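Local structure of probable transcriptional regulator (Rhodococcus jostii, 3HIM) at residues B[20-25]-B[61-66]. The protein probably binds DNA at cis-regulatory sites as a transcription factor of the TetR family. Sequence-based numbering, arbitrary orientation. Where two conformers were deposited one is given.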
ATOM      1  N   ARG B  20      25.654  -5.543  -3.408  1.00 15.44           N
ATOM      2  CA  ARG B  20      25.794  -5.839  -1.978  1.00 15.42           C
ATOM      3  C   ARG B  20      25.494  -4.590  -1.127  1.00 15.30           C
ATOM      4  O   ARG B  20      24.878  -4.684  -0.057  1.00 15.65           O
ATOM      5  CB  ARG B  20      27.221  -6.357  -1.695  1.00 15.26           C
ATOM      6  CG  ARG B  20      27.569  -6.665  -0.249  1.00 15.13           C
ATOM      7  CD  ARG B  20      28.910  -7.404  -0.173  1.00 17.06           C
ATOM      8  NE  ARG B  20      29.403  -7.590   1.196  1.00 17.21           N
ATOM      9  CZ  ARG B  20      30.141  -6.699   1.870  1.00 19.27           C
ATOM     10  NH1 ARG B  20      30.478  -5.529   1.322  1.00 18.82           N
ATOM     11  NH2 ARG B  20      30.542  -6.969   3.113  1.00 18.50           N
ATOM     12  N   ILE B  21      25.957  -3.437  -1.582  1.00 15.21           N
ATOM     13  CA  ILE B  21      25.685  -2.177  -0.859  1.00 15.55           C
ATOM     14  C   ILE B  21      24.182  -1.876  -0.865  1.00 15.60           C
ATOM     15  O   ILE B  21      23.622  -1.506   0.169  1.00 16.16           O
ATOM     16  CB  ILE B  21      26.525  -0.998  -1.420  1.00 15.88           C
ATOM     17  CG1 ILE B  21      28.016  -1.227  -1.101  1.00 14.98           C
ATOM     18  CG2 ILE B  21      26.027   0.392  -0.863  1.00 14.54           C
ATOM     19  CD1 ILE B  21      28.974  -0.529  -2.068  1.00 16.34           C
ATOM     20  N   ARG B  22      23.540  -2.083  -2.017  1.00 15.47           N
ATOM     21  CA  ARG B  22      22.100  -1.853  -2.157  1.00 15.88           C
ATOM     22  C   ARG B  22      21.299  -2.776  -1.251  1.00 16.01           C
ATOM     23  O   ARG B  22      20.394  -2.306  -0.549  1.00 15.94           O
ATOM     24  CB  ARG B  22      21.636  -2.011  -3.608  1.00 15.83           C
ATOM     25  CG  ARG B  22      22.263  -1.040  -4.566  1.00 14.99           C
ATOM     26  CD  ARG B  22      21.456  -0.928  -5.840  1.00 14.77           C
ATOM     27  NE  ARG B  22      21.362  -2.171  -6.599  1.00 17.73           N
ATOM     28  CZ  ARG B  22      22.336  -2.668  -7.369  1.00 18.31           C
ATOM     29  NH1 ARG B  22      23.517  -2.059  -7.459  1.00 18.53           N
ATOM     30  NH2 ARG B  22      22.135  -3.788  -8.045  1.00 16.35           N
ATOM     31  N   ALA B  23      21.635  -4.074  -1.251  1.00 15.67           N
ATOM     32  CA  ALA B  23      20.959  -5.015  -0.349  1.00 15.68           C
ATOM     33  C   ALA B  23      21.107  -4.557   1.108  1.00 16.00           C
ATOM     34  O   ALA B  23      20.117  -4.499   1.852  1.00 15.66           O
ATOM     35  CB  ALA B  23      21.476  -6.441  -0.534  1.00 15.04           C
ATOM     36  N   ALA B  24      22.330  -4.197   1.509  1.00 15.70           N
ATOM     37  CA  ALA B  24      22.546  -3.763   2.894  1.00 15.75           C
ATOM     38  C   ALA B  24      21.799  -2.467   3.181  1.00 15.54           C
ATOM     39  O   ALA B  24      21.240  -2.297   4.269  1.00 15.44           O
ATOM     40  CB  ALA B  24      24.036  -3.596   3.204  1.00 15.72           C
ATOM     41  N   ALA B  25      21.798  -1.552   2.214  1.00 15.51           N
ATOM     42  CA  ALA B  25      21.093  -0.287   2.394  1.00 15.62           C
ATOM     43  C   ALA B  25      19.584  -0.526   2.572  1.00 15.76           C
ATOM     44  O   ALA B  25      18.942   0.156   3.362  1.00 15.22           O
ATOM     45  CB  ALA B  25      21.354   0.659   1.237  1.00 15.22           C
ATOM     46  N   GLU B  61      21.317   9.771  -1.832  1.00 17.73           N
ATOM     47  CA  GLU B  61      20.199   9.847  -2.763  1.00 16.98           C
ATOM     48  C   GLU B  61      20.464   9.015  -4.004  1.00 16.51           C
ATOM     49  O   GLU B  61      19.532   8.449  -4.576  1.00 16.06           O
ATOM     50  CB  GLU B  61      19.888  11.301  -3.141  1.00 16.81           C
ATOM     51  CG  GLU B  61      18.624  11.462  -4.009  1.00 16.69           C
ATOM     52  CD  GLU B  61      18.886  11.253  -5.498  1.00 16.55           C
ATOM     53  OE1 GLU B  61      20.065  11.243  -5.919  1.00 14.96           O
ATOM     54  OE2 GLU B  61      17.909  11.099  -6.268  1.00 18.74           O
ATOM     55  N   SER B  62      21.741   8.946  -4.398  1.00 16.36           N
ATOM     56  CA  SER B  62      22.151   8.169  -5.554  0.50 16.17           C
ATOM     57  C   SER B  62      21.875   6.699  -5.280  1.00 16.47           C
ATOM     58  O   SER B  62      21.483   5.959  -6.181  1.00 16.50           O
ATOM     59  CB  SER B  62      23.638   8.386  -5.871  0.50 16.18           C
ATOM     60  OG  SER B  62      24.482   7.645  -5.001  0.50 14.90           O
ATOM     61  N   LEU B  63      22.068   6.297  -4.026  1.00 16.43           N
ATOM     62  CA  LEU B  63      21.912   4.914  -3.611  1.00 16.98           C
ATOM     63  C   LEU B  63      20.428   4.543  -3.532  1.00 17.42           C
ATOM     64  O   LEU B  63      20.031   3.426  -3.923  1.00 17.08           O
ATOM     65  CB  LEU B  63      22.609   4.696  -2.266  1.00 16.66           C
ATOM     66  CG  LEU B  63      22.438   3.343  -1.553  1.00 18.57           C
ATOM     67  CD1 LEU B  63      22.799   2.161  -2.451  1.00 17.30           C
ATOM     68  CD2 LEU B  63      23.278   3.332  -0.282  1.00 16.99           C
ATOM     69  N   LEU B  64      19.614   5.477  -3.025  1.00 16.97           N
ATOM     70  CA  LEU B  64      18.169   5.291  -3.010  1.00 17.01           C
ATOM     71  C   LEU B  64      17.622   5.169  -4.447  1.00 17.00           C
ATOM     72  O   LEU B  64      16.800   4.290  -4.741  1.00 16.63           O
ATOM     73  CB  LEU B  64      17.478   6.446  -2.271  1.00 17.29           C
ATOM     74  CG  LEU B  64      15.950   6.460  -2.397  1.00 17.49           C
ATOM     75  CD1 LEU B  64      15.361   5.320  -1.559  1.00 16.74           C
ATOM     76  CD2 LEU B  64      15.384   7.816  -1.976  1.00 18.92           C
ATOM     77  N   TYR B  65      18.086   6.060  -5.331  1.00 17.33           N
ATOM     78  CA  TYR B  65      17.702   6.033  -6.731  1.00 16.82           C
ATOM     79  C   TYR B  65      18.066   4.698  -7.356  1.00 17.25           C
ATOM     80  O   TYR B  65      17.230   4.096  -8.037  1.00 17.18           O
ATOM     81  CB  TYR B  65      18.346   7.182  -7.498  1.00 17.45           C
ATOM     82  CG  TYR B  65      18.160   7.073  -9.006  1.00 17.51           C
ATOM     83  CD1 TYR B  65      16.877   7.054  -9.573  1.00 17.35           C
ATOM     84  CD2 TYR B  65      19.267   6.960  -9.859  1.00 19.29           C
ATOM     85  CE1 TYR B  65      16.693   6.936 -10.954  1.00 19.02           C
ATOM     86  CE2 TYR B  65      19.101   6.853 -11.248  1.00 19.92           C
ATOM     87  CZ  TYR B  65      17.805   6.842 -11.778  1.00 19.81           C
ATOM     88  OH  TYR B  65      17.619   6.732 -13.122  1.00 21.56           O
ATOM     89  N   ALA B  66      19.294   4.218  -7.119  1.00 16.46           N
ATOM     90  CA  ALA B  66      19.665   2.895  -7.624  1.00 17.31           C
ATOM     91  C   ALA B  66      18.692   1.816  -7.129  1.00 16.79           C
ATOM     92  O   ALA B  66      18.219   1.011  -7.912  1.00 17.51           O
ATOM     93  CB  ALA B  66      21.117   2.532  -7.264  1.00 16.98           C
TER
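Leu63 reaches across from helix 60-82 and sets both its methyls against Ile21, Arg22 and Ala25. Leu63 CD2 packs on Ala25 CB at 3.6 Å. Leu63 CD1 meets Arg22 CG at 3.9 Å. Ile21 CG2 lies 4.0 Å from Leu63 CD1, so the fork of the leucine spans one turn of helix 16-32. The CG of Leu63 stands anti to the backbone N (chi1 173°), which carries the branch toward the other helix. The Ile21 and Leu63 side chains cross at about a right angle. Beside them, Arg22 CD rests on Ala66 CB at 3.8 Å. The arginine chain then bends at chi3 (-62°), and its head leaves the apolar patch: NH2 forms a salt bridge with Glu70, and NH1 is hydrogen-bonded to Tyr57 OH. Ile42 of helix 39-45 touches both Ala25 and Leu63, extending the apolar packing to the predicted helix-turn-helix motif. The two segments run nearly perpendicular, their axes 10.1 Å apart. Thus the first helix of the TetR-type DNA-binding domain packs against the start of the long helix 60-82. An alanine in place of Leu63 would probably open a gap beside Ile21 and Ala25, leaving Arg22 on Ala66 as the main touch between the two segments. The interface itself is apolar and buried, while the arginine's charge is met by Glu70 farther along helix 60-82, adding a polar tie between the same two helices.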